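Local coordinates for protein bacteriorhodopsin (Nanosalina sp., PDB 6EYU) that pumps protons inward across the cell membrane, using light absorbed by a covalently bound retinal, at residues L38-V52 against K213-H225. Residues are numbered along the deposited sequence; the frame is centred on the assembly and turned at random.
With MUN ([(2~{S})-2,3-bis(oxidanyl)propyl] (~{E})-undec-2-enoate), chain L; MUN ([(2~{S})-2,3-bis(oxidanyl)propyl] (~{E})-undec-2-enoate), chain O; RET (retinal), chain D; MUN ([(2~{S})-2,3-bis(oxidanyl)propyl] (~{E})-undec-2-enoate), chain T.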
ATOM      1  N   LEU A  38      -5.254  -7.002  29.907  1.00 79.48           N
ATOM      2  CA  LEU A  38      -6.140  -8.124  29.617  1.00 78.36           C
ATOM      3  C   LEU A  38      -5.341  -9.391  29.321  1.00 80.53           C
ATOM      4  O   LEU A  38      -5.912 -10.435  29.009  1.00 81.36           O
ATOM      5  CB  LEU A  38      -7.041  -7.795  28.425  1.00 77.57           C
ATOM      6  CG  LEU A  38      -8.467  -7.342  28.747  1.00 76.68           C
ATOM      7  CD1 LEU A  38      -8.525  -6.613  30.081  1.00 76.91           C
ATOM      8  CD2 LEU A  38      -8.999  -6.460  27.628  1.00 73.67           C
ATOM      9  N   ASP A  39      -4.018  -9.265  29.323  1.00 84.30           N
ATOM     10  CA  ASP A  39      -3.149 -10.313  28.800  1.00 92.57           C
ATOM     11  C   ASP A  39      -3.630 -10.762  27.423  1.00 95.98           C
ATOM     12  O   ASP A  39      -3.949 -11.932  27.216  1.00109.48           O
ATOM     13  CB  ASP A  39      -3.104 -11.498  29.767  1.00 96.73           C
ATOM     14  CG  ASP A  39      -2.036 -11.338  30.833  1.00109.41           C
ATOM     15  OD1 ASP A  39      -2.329 -10.715  31.876  1.00 99.18           O
ATOM     16  OD2 ASP A  39      -0.868 -11.679  30.554  1.00106.19           O
ATOM     17  N   VAL A  40      -3.914  -9.772  26.584  1.00 89.93           N
ATOM     18  CA  VAL A  40      -4.168  -9.993  25.166  1.00 79.05           C
ATOM     19  C   VAL A  40      -2.992  -9.450  24.362  1.00 75.94           C
ATOM     20  O   VAL A  40      -2.437  -8.405  24.704  1.00 80.09           O
ATOM     21  CB  VAL A  40      -5.441  -9.251  24.718  1.00 78.48           C
ATOM     22  CG1 VAL A  40      -5.482  -9.123  23.204  1.00 76.86           C
ATOM     23  CG2 VAL A  40      -6.685  -9.953  25.243  1.00 79.07           C
ATOM     24  N   PRO A  41      -2.603 -10.157  23.290  1.00 74.24           N
ATOM     25  CA  PRO A  41      -1.372  -9.763  22.619  1.00 66.07           C
ATOM     26  C   PRO A  41      -1.413  -8.326  22.111  1.00 64.87           C
ATOM     27  O   PRO A  41      -2.369  -7.930  21.444  1.00 64.72           O
ATOM     28  CB  PRO A  41      -1.287 -10.745  21.453  1.00 67.65           C
ATOM     29  CG  PRO A  41      -1.956 -11.976  21.959  1.00 73.05           C
ATOM     30  CD  PRO A  41      -2.999 -11.536  22.953  1.00 75.56           C
ATOM     31  N   GLN A  42      -0.324  -7.595  22.328  1.00 62.12           N
ATOM     32  CA  GLN A  42      -0.289  -6.163  22.062  1.00 62.19           C
ATOM     33  C   GLN A  42      -0.740  -5.868  20.635  1.00 58.45           C
ATOM     34  O   GLN A  42      -1.286  -4.801  20.356  1.00 55.24           O
ATOM     35  CB  GLN A  42       1.125  -5.622  22.283  1.00 71.46           C
ATOM     36  CG  GLN A  42       1.216  -4.105  22.307  1.00 72.73           C
ATOM     37  CD  GLN A  42       0.357  -3.486  23.392  1.00 78.37           C
ATOM     38  OE1 GLN A  42       0.336  -3.959  24.528  1.00 90.47           O
ATOM     39  NE2 GLN A  42      -0.320  -2.394  23.057  1.00 79.74           N
ATOM     40  N   LYS A  43      -0.531  -6.830  19.742  1.00 61.13           N
ATOM     41  CA  LYS A  43      -0.783  -6.617  18.321  1.00 61.51           C
ATOM     42  C   LYS A  43      -2.249  -6.277  18.078  1.00 59.69           C
ATOM     43  O   LYS A  43      -2.568  -5.435  17.239  1.00 67.22           O
ATOM     44  CB  LYS A  43      -0.396  -7.862  17.517  1.00 66.03           C
ATOM     45  CG  LYS A  43      -1.096  -9.136  17.961  1.00 72.78           C
ATOM     46  CD  LYS A  43      -1.048 -10.201  16.876  1.00 77.77           C
ATOM     47  CE  LYS A  43       0.019 -11.245  17.164  1.00 83.87           C
ATOM     48  NZ  LYS A  43      -0.568 -12.527  17.643  1.00 84.72           N
ATOM     49  N   PHE A  44      -3.130  -6.876  18.873  1.00 57.03           N
ATOM     50  CA  PHE A  44      -4.562  -6.645  18.732  1.00 56.53           C
ATOM     51  C   PHE A  44      -4.911  -5.198  19.069  1.00 53.77           C
ATOM     52  O   PHE A  44      -5.634  -4.538  18.324  1.00 54.14           O
ATOM     53  CB  PHE A  44      -5.345  -7.597  19.639  1.00 57.04           C
ATOM     54  CG  PHE A  44      -5.398  -9.009  19.129  1.00 54.29           C
ATOM     55  CD1 PHE A  44      -6.139  -9.317  18.000  1.00 53.03           C
ATOM     56  CD2 PHE A  44      -4.550  -9.974  19.648  1.00 55.79           C
ATOM     57  CE1 PHE A  44      -6.106 -10.588  17.456  1.00 55.31           C
ATOM     58  CE2 PHE A  44      -4.518 -11.249  19.114  1.00 55.62           C
ATOM     59  CZ  PHE A  44      -5.304 -11.558  18.023  1.00 55.73           C
ATOM     60  N   GLY A  45      -4.265  -4.670  20.103  1.00 55.37           N
ATOM     61  CA  GLY A  45      -4.349  -3.248  20.415  1.00 53.31           C
ATOM     62  C   GLY A  45      -3.861  -2.376  19.275  1.00 54.09           C
ATOM     63  O   GLY A  45      -4.511  -1.396  18.910  1.00 50.77           O
ATOM     64  N   ILE A  46      -2.676  -2.688  18.758  1.00 55.85           N
ATOM     65  CA  ILE A  46      -2.117  -1.941  17.636  1.00 56.33           C
ATOM     66  C   ILE A  46      -3.140  -1.842  16.512  1.00 55.76           C
ATOM     67  O   ILE A  46      -3.461  -0.751  16.042  1.00 56.01           O
ATOM     68  CB  ILE A  46      -0.848  -2.614  17.081  1.00 59.17           C
ATOM     69  CG1 ILE A  46       0.168  -2.851  18.200  1.00 60.87           C
ATOM     70  CG2 ILE A  46      -0.234  -1.757  15.984  1.00 64.12           C
ATOM     71  CD1 ILE A  46       0.482  -1.614  19.012  1.00 66.02           C
ATOM     72  N   ILE A  47      -3.662  -2.992  16.099  1.00 60.64           N
ATOM     73  CA  ILE A  47      -4.462  -3.081  14.886  1.00 58.66           C
ATOM     74  C   ILE A  47      -5.770  -2.314  15.047  1.00 55.96           C
ATOM     75  O   ILE A  47      -6.175  -1.566  14.157  1.00 58.53           O
ATOM     76  CB  ILE A  47      -4.780  -4.546  14.537  1.00 60.85           C
ATOM     77  CG1 ILE A  47      -3.531  -5.238  13.986  1.00 62.83           C
ATOM     78  CG2 ILE A  47      -5.914  -4.617  13.526  1.00 66.77           C
ATOM     79  CD1 ILE A  47      -3.528  -6.738  14.186  1.00 63.75           C
ATOM     80  N   HIS A  48      -6.375  -2.425  16.226  1.00 53.62           N
ATOM     81  CA  HIS A  48      -7.632  -1.742  16.504  1.00 58.89           C
ATOM     82  C   HIS A  48      -7.408  -0.244  16.685  1.00 65.53           C
ATOM     83  O   HIS A  48      -8.234   0.570  16.271  1.00 72.83           O
ATOM     84  CB  HIS A  48      -8.293  -2.324  17.755  1.00 59.81           C
ATOM     85  CG  HIS A  48      -8.885  -3.684  17.546  1.00 54.71           C
ATOM     86  ND1 HIS A  48      -9.956  -3.909  16.709  1.00 54.35           N
ATOM     87  CD2 HIS A  48      -8.536  -4.894  18.044  1.00 54.55           C
ATOM     88  CE1 HIS A  48     -10.277  -5.190  16.743  1.00 58.64           C
ATOM     89  NE2 HIS A  48      -9.424  -5.811  17.539  1.00 57.96           N
ATOM     90  N   PHE A  49      -6.260   0.118  17.249  1.00 66.30           N
ATOM     91  CA  PHE A  49      -5.846   1.516  17.302  1.00 68.49           C
ATOM     92  C   PHE A  49      -5.908   2.141  15.914  1.00 62.11           C
ATOM     93  O   PHE A  49      -6.536   3.182  15.718  1.00 63.41           O
ATOM     94  CB  PHE A  49      -4.427   1.635  17.864  1.00 70.68           C
ATOM     95  CG  PHE A  49      -3.837   3.011  17.730  1.00 68.71           C
ATOM     96  CD1 PHE A  49      -4.171   4.013  18.627  1.00 70.26           C
ATOM     97  CD2 PHE A  49      -2.918   3.291  16.733  1.00 78.23           C
ATOM     98  CE1 PHE A  49      -3.622   5.276  18.513  1.00 69.24           C
ATOM     99  CE2 PHE A  49      -2.358   4.550  16.620  1.00 70.61           C
ATOM    100  CZ  PHE A  49      -2.718   5.546  17.505  1.00 64.26           C
ATOM    101  N   PHE A  50      -5.294   1.474  14.941  1.00 60.22           N
ATOM    102  CA  PHE A  50      -5.144   2.040  13.607  1.00 58.16           C
ATOM    103  C   PHE A  50      -6.483   2.073  12.878  1.00 57.01           C
ATOM    104  O   PHE A  50      -6.745   2.977  12.084  1.00 57.23           O
ATOM    105  CB  PHE A  50      -4.132   1.232  12.795  1.00 54.95           C
ATOM    106  CG  PHE A  50      -2.716   1.706  12.952  1.00 59.25           C
ATOM    107  CD1 PHE A  50      -2.376   3.014  12.645  1.00 59.43           C
ATOM    108  CD2 PHE A  50      -1.764   0.895  13.544  1.00 61.26           C
ATOM    109  CE1 PHE A  50      -1.096   3.483  12.872  1.00 63.61           C
ATOM    110  CE2 PHE A  50      -0.481   1.355  13.769  1.00 60.23           C
ATOM    111  CZ  PHE A  50      -0.146   2.652  13.432  1.00 63.49           C
ATOM    112  N   ILE A  51      -7.333   1.092  13.159  1.00 54.57           N
ATOM    113  CA  ILE A  51      -8.652   1.028  12.538  1.00 52.32           C
ATOM    114  C   ILE A  51      -9.435   2.309  12.809  1.00 54.32           C
ATOM    115  O   ILE A  51      -9.925   2.951  11.881  1.00 54.28           O
ATOM    116  CB  ILE A  51      -9.465  -0.172  13.058  1.00 54.58           C
ATOM    117  CG1 ILE A  51      -8.993  -1.463  12.386  1.00 55.22           C
ATOM    118  CG2 ILE A  51     -10.948   0.043  12.794  1.00 56.02           C
ATOM    119  CD1 ILE A  51      -9.392  -2.718  13.131  1.00 53.63           C
ATOM    120  N   VAL A  52      -9.531   2.687  14.080  1.00 56.59           N
ATOM    121  CA  VAL A  52     -10.390   3.797  14.478  1.00 57.61           C
ATOM    122  C   VAL A  52      -9.728   5.138  14.178  1.00 56.20           C
ATOM    123  O   VAL A  52     -10.399   6.101  13.807  1.00 63.62           O
ATOM    124  CB  VAL A  52     -10.737   3.739  15.978  1.00 59.40           C
ATOM    125  CG1 VAL A  52     -11.706   2.600  16.255  1.00 59.85           C
ATOM    126  CG2 VAL A  52      -9.475   3.598  16.815  1.00 62.46           C
ATOM    127  N   LYS A 213     -15.943  -0.789  14.292  1.00 67.75           N
ATOM    128  CA  LYS A 213     -14.615  -0.319  14.676  1.00 63.64           C
ATOM    129  C   LYS A 213     -14.545  -0.096  16.192  1.00 60.02           C
ATOM    130  O   LYS A 213     -13.915  -0.871  16.912  1.00 53.89           O
ATOM    131  CB  LYS A 213     -14.283   0.974  13.928  1.00 66.86           C
ATOM    132  CG  LYS A 213     -14.196   0.710  12.422  1.00 69.05           C
ATOM    133  CD  LYS A 213     -13.859   1.983  11.646  1.00 63.07           C
ATOM    134  CE  LYS A 213     -13.742   1.689  10.147  1.00 67.20           C
ATOM    135  NZ  LYS A 213     -15.082   1.678   9.540  1.00 69.47           N
ATOM    136  N   GLN A 214     -15.199   0.959  16.669  1.00 61.41           N
ATOM    137  CA  GLN A 214     -15.126   1.330  18.079  1.00 65.69           C
ATOM    138  C   GLN A 214     -15.576   0.172  18.964  1.00 63.07           C
ATOM    139  O   GLN A 214     -14.819  -0.309  19.808  1.00 63.20           O
ATOM    140  CB  GLN A 214     -15.991   2.562  18.354  1.00 67.70           C
ATOM    141  CG  GLN A 214     -15.261   3.884  18.174  1.00 72.30           C
ATOM    142  CD  GLN A 214     -15.639   4.586  16.884  1.00 76.23           C
ATOM    143  OE1 GLN A 214     -15.954   5.776  16.881  1.00 82.62           O
ATOM    144  NE2 GLN A 214     -15.580   3.859  15.775  1.00 71.39           N
ATOM    145  N   VAL A 215     -16.792  -0.309  18.726  1.00 64.81           N
ATOM    146  CA  VAL A 215     -17.355  -1.400  19.514  1.00 66.73           C
ATOM    147  C   VAL A 215     -16.564  -2.687  19.297  1.00 65.64           C
ATOM    148  O   VAL A 215     -16.327  -3.447  20.236  1.00 67.13           O
ATOM    149  CB  VAL A 215     -18.827  -1.655  19.139  1.00 72.48           C
ATOM    150  CG1 VAL A 215     -19.354  -2.885  19.862  1.00 74.89           C
ATOM    151  CG2 VAL A 215     -19.674  -0.434  19.462  1.00 70.32           C
ATOM    152  N   TYR A 216     -16.142  -2.913  18.057  1.00 58.30           N
ATOM    153  CA  TYR A 216     -15.591  -4.203  17.656  1.00 56.42           C
ATOM    154  C   TYR A 216     -14.234  -4.434  18.312  1.00 54.42           C
ATOM    155  O   TYR A 216     -13.922  -5.546  18.739  1.00 59.94           O
ATOM    156  CB  TYR A 216     -15.451  -4.265  16.134  1.00 59.67           C
ATOM    157  CG  TYR A 216     -14.527  -5.356  15.643  1.00 57.22           C
ATOM    158  CD1 TYR A 216     -14.891  -6.693  15.745  1.00 59.35           C
ATOM    159  CD2 TYR A 216     -13.398  -5.045  14.895  1.00 57.02           C
ATOM    160  CE1 TYR A 216     -14.109  -7.692  15.199  1.00 62.98           C
ATOM    161  CE2 TYR A 216     -12.610  -6.037  14.342  1.00 60.32           C
ATOM    162  CZ  TYR A 216     -12.968  -7.359  14.500  1.00 61.03           C
ATOM    163  OH  TYR A 216     -12.177  -8.350  13.968  1.00 65.77           O
ATOM    164  N   GLY A 217     -13.455  -3.365  18.439  1.00 53.97           N
ATOM    165  CA  GLY A 217     -12.134  -3.447  19.050  1.00 57.28           C
ATOM    166  C   GLY A 217     -12.197  -3.947  20.480  1.00 57.88           C
ATOM    167  O   GLY A 217     -11.413  -4.806  20.882  1.00 63.62           O
ATOM    168  N   PHE A 218     -13.123  -3.392  21.256  1.00 57.65           N
ATOM    169  CA  PHE A 218     -13.371  -3.869  22.612  1.00 62.47           C
ATOM    170  C   PHE A 218     -13.867  -5.310  22.587  1.00 61.53           C
ATOM    171  O   PHE A 218     -13.252  -6.200  23.176  1.00 60.67           O
ATOM    172  CB  PHE A 218     -14.401  -2.977  23.307  1.00 64.65           C
ATOM    173  CG  PHE A 218     -13.887  -1.608  23.645  1.00 65.68           C
ATOM    174  CD1 PHE A 218     -12.867  -1.448  24.569  1.00 69.05           C
ATOM    175  CD2 PHE A 218     -14.336  -0.496  22.954  1.00 65.20           C
ATOM    176  CE1 PHE A 218     -12.344  -0.197  24.837  1.00 67.46           C
ATOM    177  CE2 PHE A 218     -13.814   0.758  23.212  1.00 65.65           C
ATOM    178  CZ  PHE A 218     -12.816   0.907  24.156  1.00 67.45           C
ATOM    179  N   LEU A 219     -14.898  -5.553  21.784  1.00 60.00           N
ATOM    180  CA  LEU A 219     -15.522  -6.868  21.701  1.00 61.94           C
ATOM    181  C   LEU A 219     -14.471  -7.943  21.440  1.00 61.23           C
ATOM    182  O   LEU A 219     -14.481  -9.000  22.069  1.00 63.39           O
ATOM    183  CB  LEU A 219     -16.565  -6.878  20.582  1.00 65.60           C
ATOM    184  CG  LEU A 219     -17.771  -7.804  20.761  1.00 65.74           C
ATOM    185  CD1 LEU A 219     -17.821  -8.825  19.636  1.00 74.25           C
ATOM    186  CD2 LEU A 219     -17.743  -8.493  22.116  1.00 67.66           C
ATOM    187  N   ASP A 220     -13.534  -7.640  20.548  1.00 58.30           N
ATOM    188  CA  ASP A 220     -12.550  -8.620  20.102  1.00 60.48           C
ATOM    189  C   ASP A 220     -11.590  -8.967  21.234  1.00 58.72           C
ATOM    190  O   ASP A 220     -11.296 -10.137  21.476  1.00 58.37           O
ATOM    191  CB  ASP A 220     -11.768  -8.078  18.905  1.00 63.00           C
ATOM    192  CG  ASP A 220     -10.645  -9.001  18.475  1.00 65.54           C
ATOM    193  OD1 ASP A 220     -10.882 -10.224  18.384  1.00 65.61           O
ATOM    194  OD2 ASP A 220      -9.552  -8.494  18.144  1.00 62.46           O
ATOM    195  N   MET A 221     -11.135  -7.944  21.950  1.00 66.19           N
ATOM    196  CA  MET A 221     -10.052  -8.106  22.911  1.00 71.39           C
ATOM    197  C   MET A 221     -10.577  -8.706  24.210  1.00 67.61           C
ATOM    198  O   MET A 221      -9.898  -9.512  24.849  1.00 68.48           O
ATOM    199  CB  MET A 221      -9.387  -6.756  23.190  1.00 68.64           C
ATOM    200  CG  MET A 221      -8.540  -6.240  22.039  1.00 65.58           C
ATOM    201  SD  MET A 221      -7.346  -4.992  22.552  1.00 68.16           S
ATOM    202  CE  MET A 221      -7.962  -3.557  21.672  1.00 65.87           C
ATOM    203  N   TYR A 222     -11.840  -8.428  24.515  1.00 70.74           N
ATOM    204  CA  TYR A 222     -12.476  -8.977  25.708  1.00 83.14           C
ATOM    205  C   TYR A 222     -12.872 -10.437  25.500  1.00 76.26           C
ATOM    206  O   TYR A 222     -12.748 -11.256  26.411  1.00 77.18           O
ATOM    207  CB  TYR A 222     -13.705  -8.147  26.086  1.00 94.67           C
ATOM    208  CG  TYR A 222     -13.404  -7.002  27.029  1.00115.47           C
ATOM    209  CD1 TYR A 222     -13.222  -7.223  28.387  1.00130.24           C
ATOM    210  CD2 TYR A 222     -13.291  -5.700  26.557  1.00121.35           C
ATOM    211  CE1 TYR A 222     -12.942  -6.181  29.251  1.00127.10           C
ATOM    212  CE2 TYR A 222     -13.007  -4.652  27.413  1.00112.92           C
ATOM    213  CZ  TYR A 222     -12.836  -4.898  28.758  1.00114.91           C
ATOM    214  OH  TYR A 222     -12.559  -3.856  29.614  1.00111.93           O
ATOM    215  N   LEU A 223     -13.279 -10.774  24.279  1.00 69.77           N
ATOM    216  CA  LEU A 223     -13.671 -12.142  23.954  1.00 65.77           C
ATOM    217  C   LEU A 223     -12.471 -13.081  24.037  1.00 64.87           C
ATOM    218  O   LEU A 223     -12.570 -14.183  24.578  1.00 68.42           O
ATOM    219  CB  LEU A 223     -14.283 -12.204  22.551  1.00 65.57           C
ATOM    220  CG  LEU A 223     -15.773 -12.544  22.489  1.00 72.83           C
ATOM    221  CD1 LEU A 223     -16.535 -11.839  23.601  1.00 76.72           C
ATOM    222  CD2 LEU A 223     -16.348 -12.179  21.128  1.00 77.41           C
ATOM    223  N   ILE A 224     -11.367 -12.677  23.417  1.00 65.85           N
ATOM    224  CA  ILE A 224     -10.099 -13.384  23.561  1.00 63.93           C
ATOM    225  C   ILE A 224      -9.724 -13.511  25.033  1.00 59.99           C
ATOM    226  O   ILE A 224      -9.493 -14.611  25.534  1.00 57.07           O
ATOM    227  CB  ILE A 224      -8.966 -12.641  22.829  1.00 63.62           C
ATOM    228  CG1 ILE A 224      -9.073 -12.866  21.320  1.00 66.79           C
ATOM    229  CG2 ILE A 224      -7.609 -13.104  23.341  1.00 62.86           C
ATOM    230  CD1 ILE A 224      -8.264 -11.885  20.499  1.00 71.88           C
ATOM    231  N   HIS A 225      -9.617 -12.370  25.704  1.00 58.44           N
ATOM    232  CA  HIS A 225      -9.344 -12.336  27.134  1.00 59.94           C
ATOM    233  C   HIS A 225     -10.181 -13.374  27.875  1.00 59.20           C
ATOM    234  O   HIS A 225      -9.643 -14.281  28.509  1.00 57.33           O
ATOM    235  CB  HIS A 225      -9.639 -10.940  27.683  1.00 62.08           C
ATOM    236  CG  HIS A 225      -9.552 -10.845  29.173  1.00 66.62           C
ATOM    237  ND1 HIS A 225      -8.377 -11.056  29.862  1.00 66.07           N
ATOM    238  CD2 HIS A 225     -10.462 -10.452  30.095  1.00 65.98           C
ATOM    239  CE1 HIS A 225      -8.579 -10.838  31.149  1.00 64.69           C
ATOM    240  NE2 HIS A 225      -9.836 -10.471  31.317  1.00 68.99           N
TER
HETATM  241  CAR MUN L 309     -16.163   5.114  23.094  1.00106.78           C
HETATM  242  CAQ MUN L 309     -16.565   3.842  23.843  1.00116.15           C
HETATM  243  CAP MUN L 309     -17.319   2.910  22.893  1.00111.13           C
HETATM  244  CAO MUN L 309     -18.213   1.971  23.706  1.00106.11           C
HETATM  245  CAN MUN L 309     -18.051   0.542  23.190  1.00 94.18           C
HETATM  246  CAM MUN L 309     -17.501  -0.342  24.310  1.00 96.51           C
HETATM  247  CAK MUN L 309     -18.467  -1.500  24.567  1.00 96.97           C
HETATM  248  CAH MUN L 309     -17.967  -2.743  23.830  1.00 90.84           C
HETATM  249  CAF MUN L 309     -18.436  -4.004  24.561  1.00 77.12           C
HETATM  250  CAC MUN L 309     -17.325  -4.835  25.208  1.00 86.16           C
HETATM  251  CAA MUN L 309     -17.785  -6.144  25.857  1.00100.83           C
HETATM  252  OAD MUN L 309     -18.938  -6.273  26.267  1.00124.32           O
HETATM  253  OAB MUN L 309     -16.791  -7.040  26.102  1.00115.85           O
HETATM  254  CAE MUN L 309     -17.139  -7.839  27.236  1.00116.41           C
HETATM  255  CAG MUN L 309     -17.593  -9.223  26.769  1.00111.62           C
HETATM  256  OAJ MUN L 309     -16.919  -9.561  25.554  1.00120.58           O
HETATM  257  CAI MUN L 309     -17.257 -10.259  27.843  1.00104.00           C
HETATM  258  OAL MUN L 309     -15.913 -10.065  28.290  1.00 94.60           O
HETATM  259  CAR MUN O 312      -1.851   1.918   6.997  1.00 77.02           C
HETATM  260  CAQ MUN O 312      -1.855   2.508   8.409  1.00 67.22           C
HETATM  261  CAP MUN O 312      -1.464   1.418   9.406  1.00 65.99           C
HETATM  262  CAO MUN O 312      -2.092   0.094   8.974  1.00 80.07           C
HETATM  263  CAN MUN O 312      -1.209  -1.057   9.450  1.00 77.74           C
HETATM  264  CAM MUN O 312      -0.428  -0.611  10.686  1.00 76.09           C
HETATM  265  CAK MUN O 312      -0.597  -1.662  11.781  1.00 81.55           C
HETATM  266  CAH MUN O 312      -0.407  -3.046  11.163  1.00 80.06           C
HETATM  267  CAF MUN O 312       0.366  -3.940  12.134  1.00 73.42           C
HETATM  268  CAC MUN O 312      -0.207  -5.347  12.301  1.00 76.60           C
HETATM  269  CAA MUN O 312       0.519  -6.238  13.308  1.00 93.80           C
HETATM  270  OAD MUN O 312       1.244  -5.754  14.178  1.00101.00           O
HETATM  271  OAB MUN O 312       0.285  -7.570  13.168  1.00 96.57           O
HETATM  272  CAE MUN O 312       1.468  -8.203  12.678  1.00103.00           C
HETATM  273  CAG MUN O 312       1.931  -9.258  13.684  1.00103.12           C
HETATM  274  OAJ MUN O 312       1.071 -10.398  13.609  1.00118.63           O
HETATM  275  CAI MUN O 312       3.365  -9.678  13.356  1.00 98.27           C
HETATM  276  OAL MUN O 312       3.692 -10.863  14.086  1.00104.23           O
HETATM  277  C1  RET D 301     -18.773  -1.019  -1.134  1.00 64.32           C
HETATM  278  C2  RET D 301     -18.661  -0.848  -2.652  1.00 66.50           C
HETATM  279  C3  RET D 301     -19.738  -1.644  -3.388  1.00 67.46           C
HETATM  280  C4  RET D 301     -19.527  -3.139  -3.175  1.00 67.24           C
HETATM  281  C5  RET D 301     -19.231  -3.439  -1.705  1.00 63.55           C
HETATM  282  C6  RET D 301     -18.909  -2.503  -0.769  1.00 66.60           C
HETATM  283  C7  RET D 301     -18.691  -2.919   0.604  1.00 64.69           C
HETATM  284  C8  RET D 301     -18.321  -2.018   1.557  1.00 65.36           C
HETATM  285  C9  RET D 301     -18.010  -2.482   2.885  1.00 63.83           C
HETATM  286  C10 RET D 301     -17.672  -1.585   3.894  1.00 62.39           C
HETATM  287  C11 RET D 301     -17.427  -1.927   5.242  1.00 61.23           C
HETATM  288  C12 RET D 301     -17.031  -0.806   5.964  1.00 57.15           C
HETATM  289  C13 RET D 301     -16.584  -0.803   7.304  1.00 60.26           C
HETATM  290  C14 RET D 301     -16.196   0.397   7.914  1.00 65.50           C
HETATM  291  C15 RET D 301     -15.638   0.534   9.182  1.00 68.99           C
HETATM  292  C16 RET D 301     -17.507  -0.487  -0.460  1.00 67.08           C
HETATM  293  C17 RET D 301     -20.001  -0.276  -0.606  1.00 61.41           C
HETATM  294  C18 RET D 301     -19.329  -4.896  -1.249  1.00 59.91           C
HETATM  295  C19 RET D 301     -18.095  -3.976   3.201  1.00 67.31           C
HETATM  296  C20 RET D 301     -16.551  -2.110   8.099  1.00 58.25           C
HETATM  297  CAN MUN T 317     -16.728   4.458  31.510  1.00 90.37           C
HETATM  298  CAM MUN T 317     -17.073   2.978  31.344  1.00 88.92           C
HETATM  299  CAK MUN T 317     -16.215   2.144  32.299  1.00 91.68           C
HETATM  300  CAH MUN T 317     -16.591   0.667  32.167  1.00 92.07           C
HETATM  301  CAF MUN T 317     -15.541  -0.194  32.876  1.00 92.82           C
HETATM  302  CAC MUN T 317     -15.909  -1.672  33.048  1.00100.43           C
HETATM  303  CAA MUN T 317     -14.736  -2.627  33.293  1.00127.23           C
HETATM  304  OAD MUN T 317     -13.608  -2.190  33.526  1.00152.78           O
HETATM  305  OAB MUN T 317     -15.090  -3.929  33.470  1.00111.94           O
HETATM  306  CAE MUN T 317     -14.467  -4.743  32.471  1.00116.96           C
HETATM  307  CAG MUN T 317     -13.390  -5.616  33.119  1.00113.91           C
HETATM  308  OAJ MUN T 317     -13.376  -5.389  34.531  1.00103.50           O
HETATM  309  CAI MUN T 317     -13.690  -7.091  32.841  1.00 97.02           C
HETATM  310  OAL MUN T 317     -12.879  -7.910  33.686  1.00 97.17           O
HETATM  311  O   HOH W   1     -11.080  -1.698  15.709  1.00 96.07           O
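His48 and Asp220 form the polar centre of this contact. The imidazole NE2 gives a nearly straight hydrogen bond to Asp220 OD2 (2.8 Å, 176°), lying in the ring plane but meeting the oxygen on its anti side. At the ring's other nitrogen, a water lies 2.7 Å from ND1 and donates a hydrogen bond to the backbone O of Lys213. Both nitrogens are thus engaged, which should restrain rotation of the ring, and Asp220 OD1 is held in turn by Thr91 OG1. Farther along, His225 ND1 donates a more bent bond to Leu38 O (2.7 Å), near the turn joining helices 14-38 and 42-63.

Ring contacts and CH-pi contacts accompany these bonds. His48 fits as a knob among Tyr216, Gly217, Asp220 and Met221: Gly217 CA lies over one ring face, 3.5 Å from the centroid, while the CE1 edge points at the face of Tyr216 in an offset edge-to-face pair with planes at 72°. In CH-pi contacts, Leu38 presses CG over the His225 ring and CD2 over that of Tyr222, whereas Ile224 CD1 sits above the centre of the Phe44 ring.

Apolar side chains add further contacts. Val40 CG2 meets Ile224 CG2, and the Met221 methyl reaches Gly45 CA. Ile51 CG2, anti to the backbone N, is directed onto CG of Lys213 (3.3 Å), the lysine whose own NZ is covalently joined to retinal C15, the chromophore linkage of microbial rhodopsins.

Segments 42-52 and 213-225, parts of helices 42-63 and 198-230, run antiparallel (172°), their axes approaching to 9.5 Å, in the seven-helix bundle, with helices 14-38, 72-93 and 157-183 packed around them and a second subunit against Phe49 and Phe50.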